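Local coordinates for protein glucokinase (Thermus thermophilus, PDB 3VOV) that phosphorylates glucose and probably other hexoses at the expense of ATP, as a zinc-containing sugar kinase of the ROK family, at residues Ala112-His117 with Ala289-Tyr294; Gly143-Arg148 with Tyr294-Asp299. All blocks are in the same frame, centred on the assembly; numbering follows the deposited sequence. Where two conformers were deposited one is given.

Interaction 1. Residues Ala112-His117 with Ala289-Tyr294; sequences ALAEHH and AALTAY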
ATOM      1  N   ALA B 112      10.426  28.023   6.500  1.00 18.22           N
ATOM      2  CA  ALA B 112       8.973  28.152   6.427  1.00 17.69           C
ATOM      3  C   ALA B 112       8.482  29.545   6.926  1.00 17.42           C
ATOM      4  O   ALA B 112       7.609  30.174   6.302  1.00 17.67           O
ATOM      5  CB  ALA B 112       8.295  27.021   7.276  1.00 17.35           C
ATOM      6  N   LEU B 113       9.005  29.999   8.071  1.00 16.98           N
ATOM      7  CA  LEU B 113       8.681  31.341   8.612  1.00 17.60           C
ATOM      8  C   LEU B 113       9.024  32.454   7.615  1.00 17.37           C
ATOM      9  O   LEU B 113       8.259  33.386   7.408  1.00 18.24           O
ATOM     10  CB  LEU B 113       9.407  31.560   9.967  1.00 16.21           C
ATOM     11  CG  LEU B 113       9.114  32.749  10.891  1.00 16.54           C
ATOM     12  CD1 LEU B 113       7.626  32.746  11.310  1.00 12.61           C
ATOM     13  CD2 LEU B 113      10.055  32.767  12.139  1.00 13.00           C
ATOM     14  N   ALA B 114      10.183  32.328   6.973  1.00 17.85           N
ATOM     15  CA  ALA B 114      10.652  33.285   6.048  1.00 17.36           C
ATOM     16  C   ALA B 114       9.750  33.314   4.811  1.00 18.23           C
ATOM     17  O   ALA B 114       9.308  34.375   4.398  1.00 17.92           O
ATOM     18  CB  ALA B 114      12.145  33.009   5.673  1.00 17.41           C
ATOM     19  N   GLU B 115       9.451  32.164   4.233  1.00 17.77           N
ATOM     20  CA  GLU B 115       8.530  32.147   3.075  1.00 17.65           C
ATOM     21  C   GLU B 115       7.161  32.690   3.437  1.00 18.27           C
ATOM     22  O   GLU B 115       6.472  33.325   2.605  1.00 19.08           O
ATOM     23  CB  GLU B 115       8.403  30.735   2.480  1.00 16.22           C
ATOM     24  CG  GLU B 115       9.690  30.249   1.847  1.00 17.45           C
ATOM     25  CD  GLU B 115      10.000  30.862   0.506  1.00 20.34           C
ATOM     26  OE1 GLU B 115       9.091  31.463  -0.139  1.00 19.53           O
ATOM     27  OE2 GLU B 115      11.181  30.687   0.079  1.00 23.21           O
ATOM     28  N   HIS B 116       6.754  32.464   4.668  1.00 17.50           N
ATOM     29  CA  HIS B 116       5.480  33.008   5.135  1.00 18.07           C
ATOM     30  C   HIS B 116       5.401  34.535   5.192  1.00 19.82           C
ATOM     31  O   HIS B 116       4.443  35.114   4.707  1.00 20.54           O
ATOM     32  CB  HIS B 116       5.165  32.464   6.516  1.00 17.30           C
ATOM     33  CG  HIS B 116       3.836  32.889   7.035  1.00 17.50           C
ATOM     34  ND1 HIS B 116       2.686  32.161   6.809  1.00 20.74           N
ATOM     35  CD2 HIS B 116       3.473  33.954   7.799  1.00 18.59           C
ATOM     36  CE1 HIS B 116       1.661  32.776   7.398  1.00 20.20           C
ATOM     37  NE2 HIS B 116       2.115  33.854   8.019  1.00 19.96           N
ATOM     38  N   HIS B 117       6.382  35.149   5.851  1.00 19.14           N
ATOM     39  CA  HIS B 117       6.460  36.580   6.030  1.00 20.75           C
ATOM     40  C   HIS B 117       7.024  37.359   4.869  1.00 20.06           C
ATOM     41  O   HIS B 117       6.589  38.465   4.628  1.00 22.36           O
ATOM     42  CB  HIS B 117       7.238  36.907   7.309  1.00 19.97           C
ATOM     43  CG  HIS B 117       6.498  36.527   8.550  1.00 21.64           C
ATOM     44  ND1 HIS B 117       5.444  37.263   9.041  1.00 23.86           N
ATOM     45  CD2 HIS B 117       6.612  35.446   9.355  1.00 19.22           C
ATOM     46  CE1 HIS B 117       4.954  36.666  10.116  1.00 23.17           C
ATOM     47  NE2 HIS B 117       5.649  35.556  10.327  1.00 21.56           N
ATOM     48  N   ALA B 289      15.748  32.666  10.547  1.00 14.91           N
ATOM     49  CA  ALA B 289      16.445  32.744  11.859  1.00 16.04           C
ATOM     50  C   ALA B 289      16.326  34.174  12.404  1.00 16.54           C
ATOM     51  O   ALA B 289      16.065  34.402  13.587  1.00 18.04           O
ATOM     52  CB  ALA B 289      17.905  32.364  11.701  1.00 16.97           C
ATOM     53  N   ALA B 290      16.492  35.138  11.530  1.00 17.33           N
ATOM     54  CA  ALA B 290      16.324  36.515  11.960  1.00 17.54           C
ATOM     55  C   ALA B 290      14.883  36.780  12.365  1.00 18.01           C
ATOM     56  O   ALA B 290      14.636  37.390  13.389  1.00 18.29           O
ATOM     57  CB  ALA B 290      16.791  37.489  10.856  1.00 16.72           C
ATOM     58  N   LEU B 291      13.920  36.338  11.553  1.00 18.10           N
ATOM     59  CA  LEU B 291      12.521  36.544  11.903  1.00 17.55           C
ATOM     60  C   LEU B 291      12.114  35.878  13.195  1.00 17.23           C
ATOM     61  O   LEU B 291      11.262  36.391  13.948  1.00 17.92           O
ATOM     62  CB  LEU B 291      11.619  36.018  10.817  1.00 16.86           C
ATOM     63  CG  LEU B 291      11.358  36.912   9.633  1.00 16.75           C
ATOM     64  CD1 LEU B 291      10.866  35.960   8.509  1.00 17.23           C
ATOM     65  CD2 LEU B 291      10.292  37.966  10.017  1.00 17.68           C
ATOM     66  N   THR B 292      12.705  34.728  13.467  1.00 17.67           N
ATOM     67  CA  THR B 292      12.492  34.077  14.773  1.00 19.34           C
ATOM     68  C   THR B 292      12.760  35.040  15.912  1.00 19.63           C
ATOM     69  O   THR B 292      11.900  35.252  16.773  1.00 19.22           O
ATOM     70  CB  THR B 292      13.332  32.742  14.879  1.00 18.87           C
ATOM     71  OG1 THR B 292      12.892  31.871  13.847  1.00 19.53           O
ATOM     72  CG2 THR B 292      13.163  32.033  16.228  1.00 18.06           C
ATOM     73  N   ALA B 293      13.954  35.628  15.927  1.00 20.75           N
ATOM     74  CA  ALA B 293      14.319  36.571  17.007  1.00 20.46           C
ATOM     75  C   ALA B 293      13.434  37.839  16.950  1.00 20.70           C
ATOM     76  O   ALA B 293      13.020  38.394  17.976  1.00 21.61           O
ATOM     77  CB  ALA B 293      15.824  36.953  16.886  1.00 19.54           C
ATOM     78  N   TYR B 294      13.170  38.319  15.749  1.00 21.75           N
ATOM     79  CA  TYR B 294      12.407  39.573  15.568  1.00 21.80           C
ATOM     80  C   TYR B 294      10.985  39.444  16.159  1.00 22.27           C
ATOM     81  O   TYR B 294      10.496  40.301  16.962  1.00 20.42           O
ATOM     82  CB  TYR B 294      12.366  39.925  14.060  1.00 21.70           C
ATOM     83  CG  TYR B 294      11.613  41.211  13.794  1.00 24.79           C
ATOM     84  CD1 TYR B 294      10.236  41.218  13.579  1.00 23.63           C
ATOM     85  CD2 TYR B 294      12.286  42.427  13.825  1.00 25.40           C
ATOM     86  CE1 TYR B 294       9.540  42.456  13.343  1.00 26.95           C
ATOM     87  CE2 TYR B 294      11.626  43.626  13.615  1.00 27.29           C
ATOM     88  CZ  TYR B 294      10.273  43.644  13.367  1.00 25.79           C
ATOM     89  OH  TYR B 294       9.695  44.875  13.182  1.00 31.27           O
TER

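Interaction 2. Residues Gly143-Arg148 with Tyr294-Asp299; sequences GGRVLR and YLEVKD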
ATOM      1  N   GLY B 143      -1.111  31.684  12.779  1.00 23.88           N
ATOM      2  CA  GLY B 143      -0.862  33.174  12.304  1.00 24.77           C
ATOM      3  C   GLY B 143       0.583  33.551  12.700  1.00 24.68           C
ATOM      4  O   GLY B 143       0.803  34.323  13.640  1.00 24.84           O
ATOM      5  N   GLY B 144       1.525  33.174  11.837  1.00 23.91           N
ATOM      6  CA  GLY B 144       2.584  34.182  11.511  1.00 22.40           C
ATOM      7  C   GLY B 144       3.707  33.615  12.429  1.00 22.26           C
ATOM      8  O   GLY B 144       4.788  34.150  12.445  1.00 21.33           O
ATOM      9  N   ARG B 145       3.418  32.540  13.213  1.00 20.84           N
ATOM     10  CA  ARG B 145       4.419  31.869  14.073  0.50 21.03           C
ATOM     11  C   ARG B 145       4.555  30.347  13.826  1.00 20.66           C
ATOM     12  O   ARG B 145       3.573  29.645  13.546  1.00 19.09           O
ATOM     13  CB  ARG B 145       4.164  32.085  15.577  0.50 21.03           C
ATOM     14  CG  ARG B 145       3.952  33.525  16.075  0.50 23.14           C
ATOM     15  CD  ARG B 145       5.198  34.464  16.041  0.50 26.21           C
ATOM     16  NE  ARG B 145       6.514  33.845  16.189  0.50 28.69           N
ATOM     17  CZ  ARG B 145       7.317  33.918  17.258  0.50 30.80           C
ATOM     18  NH1 ARG B 145       8.507  33.313  17.216  0.50 31.38           N
ATOM     19  NH2 ARG B 145       6.973  34.591  18.348  0.50 29.68           N
ATOM     20  N   VAL B 146       5.786  29.869  13.927  1.00 19.98           N
ATOM     21  CA  VAL B 146       6.107  28.439  13.791  1.00 20.94           C
ATOM     22  C   VAL B 146       5.413  27.570  14.863  1.00 20.46           C
ATOM     23  O   VAL B 146       5.461  27.856  16.076  1.00 20.70           O
ATOM     24  CB  VAL B 146       7.657  28.220  13.777  1.00 20.33           C
ATOM     25  CG1 VAL B 146       8.011  26.747  13.925  1.00 21.37           C
ATOM     26  CG2 VAL B 146       8.257  28.824  12.497  1.00 18.35           C
ATOM     27  N   LEU B 147       4.775  26.505  14.397  1.00 19.33           N
ATOM     28  CA  LEU B 147       4.254  25.455  15.283  1.00 20.92           C
ATOM     29  C   LEU B 147       5.424  24.589  15.734  1.00 20.21           C
ATOM     30  O   LEU B 147       5.960  23.838  14.958  1.00 20.51           O
ATOM     31  CB  LEU B 147       3.274  24.553  14.508  1.00 21.10           C
ATOM     32  CG  LEU B 147       2.056  23.866  15.136  1.00 25.41           C
ATOM     33  CD1 LEU B 147       1.752  22.482  14.449  1.00 24.56           C
ATOM     34  CD2 LEU B 147       2.035  23.781  16.651  1.00 22.64           C
ATOM     35  N   ARG B 148       5.788  24.667  16.991  1.00 22.79           N
ATOM     36  CA  ARG B 148       6.933  23.923  17.483  1.00 24.82           C
ATOM     37  C   ARG B 148       6.595  22.571  18.110  1.00 23.44           C
ATOM     38  O   ARG B 148       7.463  21.709  18.122  1.00 22.34           O
ATOM     39  CB  ARG B 148       7.773  24.761  18.458  1.00 26.71           C
ATOM     40  CG  ARG B 148       8.892  25.617  17.693  1.00 33.13           C
ATOM     41  CD  ARG B 148       9.776  26.453  18.643  1.00 34.02           C
ATOM     42  NE  ARG B 148      10.205  27.698  18.009  1.00 39.66           N
ATOM     43  CZ  ARG B 148       9.894  28.928  18.453  1.00 45.25           C
ATOM     44  NH1 ARG B 148       9.153  29.094  19.556  1.00 44.41           N
ATOM     45  NH2 ARG B 148      10.327  30.018  17.801  1.00 46.12           N
ATOM     46  N   TYR B 294      13.170  38.319  15.749  1.00 21.75           N
ATOM     47  CA  TYR B 294      12.407  39.573  15.568  1.00 21.80           C
ATOM     48  C   TYR B 294      10.985  39.444  16.159  1.00 22.27           C
ATOM     49  O   TYR B 294      10.496  40.301  16.962  1.00 20.42           O
ATOM     50  CB  TYR B 294      12.366  39.925  14.060  1.00 21.70           C
ATOM     51  CG  TYR B 294      11.613  41.211  13.794  1.00 24.79           C
ATOM     52  CD1 TYR B 294      10.236  41.218  13.579  1.00 23.63           C
ATOM     53  CD2 TYR B 294      12.286  42.427  13.825  1.00 25.40           C
ATOM     54  CE1 TYR B 294       9.540  42.456  13.343  1.00 26.95           C
ATOM     55  CE2 TYR B 294      11.626  43.626  13.615  1.00 27.29           C
ATOM     56  CZ  TYR B 294      10.273  43.644  13.367  1.00 25.79           C
ATOM     57  OH  TYR B 294       9.695  44.875  13.182  1.00 31.27           O
ATOM     58  N   LEU B 295      10.303  38.373  15.766  1.00 22.26           N
ATOM     59  CA  LEU B 295       8.958  38.123  16.252  1.00 24.40           C
ATOM     60  C   LEU B 295       8.959  37.768  17.748  1.00 25.91           C
ATOM     61  O   LEU B 295       8.044  38.109  18.443  1.00 26.31           O
ATOM     62  CB  LEU B 295       8.258  37.034  15.414  1.00 23.95           C
ATOM     63  CG  LEU B 295       8.113  37.450  13.936  1.00 23.88           C
ATOM     64  CD1 LEU B 295       7.709  36.266  13.056  1.00 25.76           C
ATOM     65  CD2 LEU B 295       7.125  38.662  13.696  1.00 23.35           C
ATOM     66  N   GLU B 296       9.976  37.082  18.252  1.00 27.67           N
ATOM     67  CA  GLU B 296      10.011  36.861  19.692  1.00 31.03           C
ATOM     68  C   GLU B 296      10.108  38.174  20.441  1.00 32.15           C
ATOM     69  O   GLU B 296       9.404  38.375  21.414  1.00 32.94           O
ATOM     70  CB  GLU B 296      11.188  35.978  20.099  1.00 31.03           C
ATOM     71  CG  GLU B 296      10.922  34.532  19.866  1.00 34.88           C
ATOM     72  CD  GLU B 296      10.182  33.896  21.054  1.00 38.85           C
ATOM     73  OE1 GLU B 296       9.966  32.675  20.987  1.00 40.92           O
ATOM     74  OE2 GLU B 296       9.853  34.607  22.044  1.00 41.07           O
ATOM     75  N   VAL B 297      10.994  39.059  19.994  1.00 34.21           N
ATOM     76  CA  VAL B 297      11.197  40.335  20.682  1.00 36.78           C
ATOM     77  C   VAL B 297       9.954  41.218  20.570  1.00 38.96           C
ATOM     78  O   VAL B 297       9.508  41.812  21.565  1.00 38.71           O
ATOM     79  CB  VAL B 297      12.415  41.082  20.149  1.00 36.86           C
ATOM     80  CG1 VAL B 297      12.425  42.517  20.696  1.00 37.68           C
ATOM     81  CG2 VAL B 297      13.697  40.328  20.515  1.00 35.58           C
ATOM     82  N   LYS B 298       9.413  41.306  19.352  1.00 41.03           N
ATOM     83  CA  LYS B 298       8.103  41.901  19.093  1.00 44.03           C
ATOM     84  C   LYS B 298       6.957  41.333  19.974  1.00 45.12           C
ATOM     85  O   LYS B 298       6.190  42.111  20.550  1.00 45.17           O
ATOM     86  CB  LYS B 298       7.762  41.741  17.606  1.00 44.32           C
ATOM     87  CG  LYS B 298       6.814  42.779  17.090  1.00 48.24           C
ATOM     88  CD  LYS B 298       6.050  42.310  15.858  1.00 51.99           C
ATOM     89  CE  LYS B 298       5.098  43.433  15.416  1.00 54.69           C
ATOM     90  NZ  LYS B 298       4.047  43.024  14.432  1.00 55.98           N
ATOM     91  N   ASP B 299       6.853  39.997  20.073  1.00 47.03           N
ATOM     92  CA  ASP B 299       5.857  39.297  20.922  1.00 48.93           C
ATOM     93  C   ASP B 299       6.127  39.396  22.422  1.00 50.66           C
ATOM     94  O   ASP B 299       5.196  39.253  23.227  1.00 51.38           O
ATOM     95  CB  ASP B 299       5.786  37.787  20.605  1.00 49.06           C
ATOM     96  CG  ASP B 299       5.101  37.472  19.267  1.00 48.73           C
ATOM     97  OD1 ASP B 299       4.597  38.399  18.587  1.00 47.68           O
ATOM     98  OD2 ASP B 299       5.093  36.270  18.893  1.00 48.26           O
TER

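Interaction 1. Residues Ala112-His117 with Ala289-Tyr294
Glu115 OE1 is gripped by two backbone N-H groups, those of Ala120 and Arg279, and OE2 takes a third from Leu280. The CB of Glu115 points away from residues 289-294. Its carboxylate ties helix 107-118 to the loop after strand 275-277 and to the residues just past its own C-terminal end. The other side of that helix meets helix 284-299. The pair is consistent with the helices that link the two domains in the actin-like ROK fold. Their short segments cross at 78°, with axes 9.0 Å apart.

Leu291 carries the contact from helix 284-299. Its CG lies anti to the carbonyl carbon, and the extended chi2 (160°) sends CD1 against the backbone of the other helix. Leu291 CD1 rests 3.6 Å from Ala114 CA. Leu291 CD1 also lies 3.8 Å from Leu113 O and 3.9 Å from His117 CB, so main chain as well as side chains form its seat.

Leu113 reaches back across the gap, with CG anti to the backbone N (chi1 -170°). Leu113 CD2 lies 3.8 Å from Leu291 CB, and the two leucines cross obliquely. Leu113 CD2 also sits 3.4 Å from Thr292 OG1, an apolar contact. That hydroxyl is hydrogen-bonded to Gly288 O, one turn back in its own helix. Leu113 CD1 lies at the edge of the His117 ring, in its plane, while His116 CD2 lies over one face. His117 NE2 is hydrogen-bonded to Gly144 O, which fixes the ring beside Leu113.

Van der Waals contacts of leucine methyls hold this buried interface. Thr292 OG1 and His117 NE2 spend their hydrogen bonds elsewhere, so fit sets how the helices lie.

Interaction 2. Residues Gly143-Arg148 with Tyr294-Asp299
Arg145 NH2 forms a salt bridge with Asp299 OD2 at 2.6 Å, tying a β-hairpin of the second ROK domain to the C-terminal helix 284-299. The two groups meet tip to tip. The N-H···O angle is 153°. OD2 lies near the guanidinium plane but is approached from above the carboxylate plane; the two planes are 49° apart. Leu295 CB sits over one face of the guanidinium, 3.7 Å from Arg145 CZ. The Arg145 chain, modelled in two conformers, bends at chi2 and chi3 in this one, which carries its end over Leu295.

Glu296 lies near both arginines. Glu296 CG packs at the edge of the Arg145 guanidinium, 3.8 Å from Arg145 NH1. Glu296 OE1 faces Arg148 NH1 tip to tip at 3.9 Å, a long salt bridge with the flat groups only 13° apart. The stronger polar partner of Arg148 is Glu105, whose OE2 forms a salt bridge with Arg148 NE.

Further out, Gly143 and Gly144 make the turn from strand 136-142 into strand 145-146. Leu147 packs on Ala235 of the second subunit. At the turn, Leu295 CD1 rests 3.7 Å from Gly144 O.

The centres of the two interactions are 8 Å apart, and they share Tyr294 and helix 284-299. Along the chain their segments alternate: 112-117, 143-148, 289-294, 294-299. Helix 107-118 leads from strand 102-106 of the first sheet to strand 127-132 of the second. Helix 284-299 follows strand 275-277 of the second sheet and packs on Phe103 of the first. Interaction 1 is the buried crossing of these connecting helices. Interaction 2 continues it to the surface, where charges take over. The histidine bond to the hairpin turn joins them directly. Both probably lie between the two domains, where actin-like sugar kinases have their hinge, and away from the zinc site.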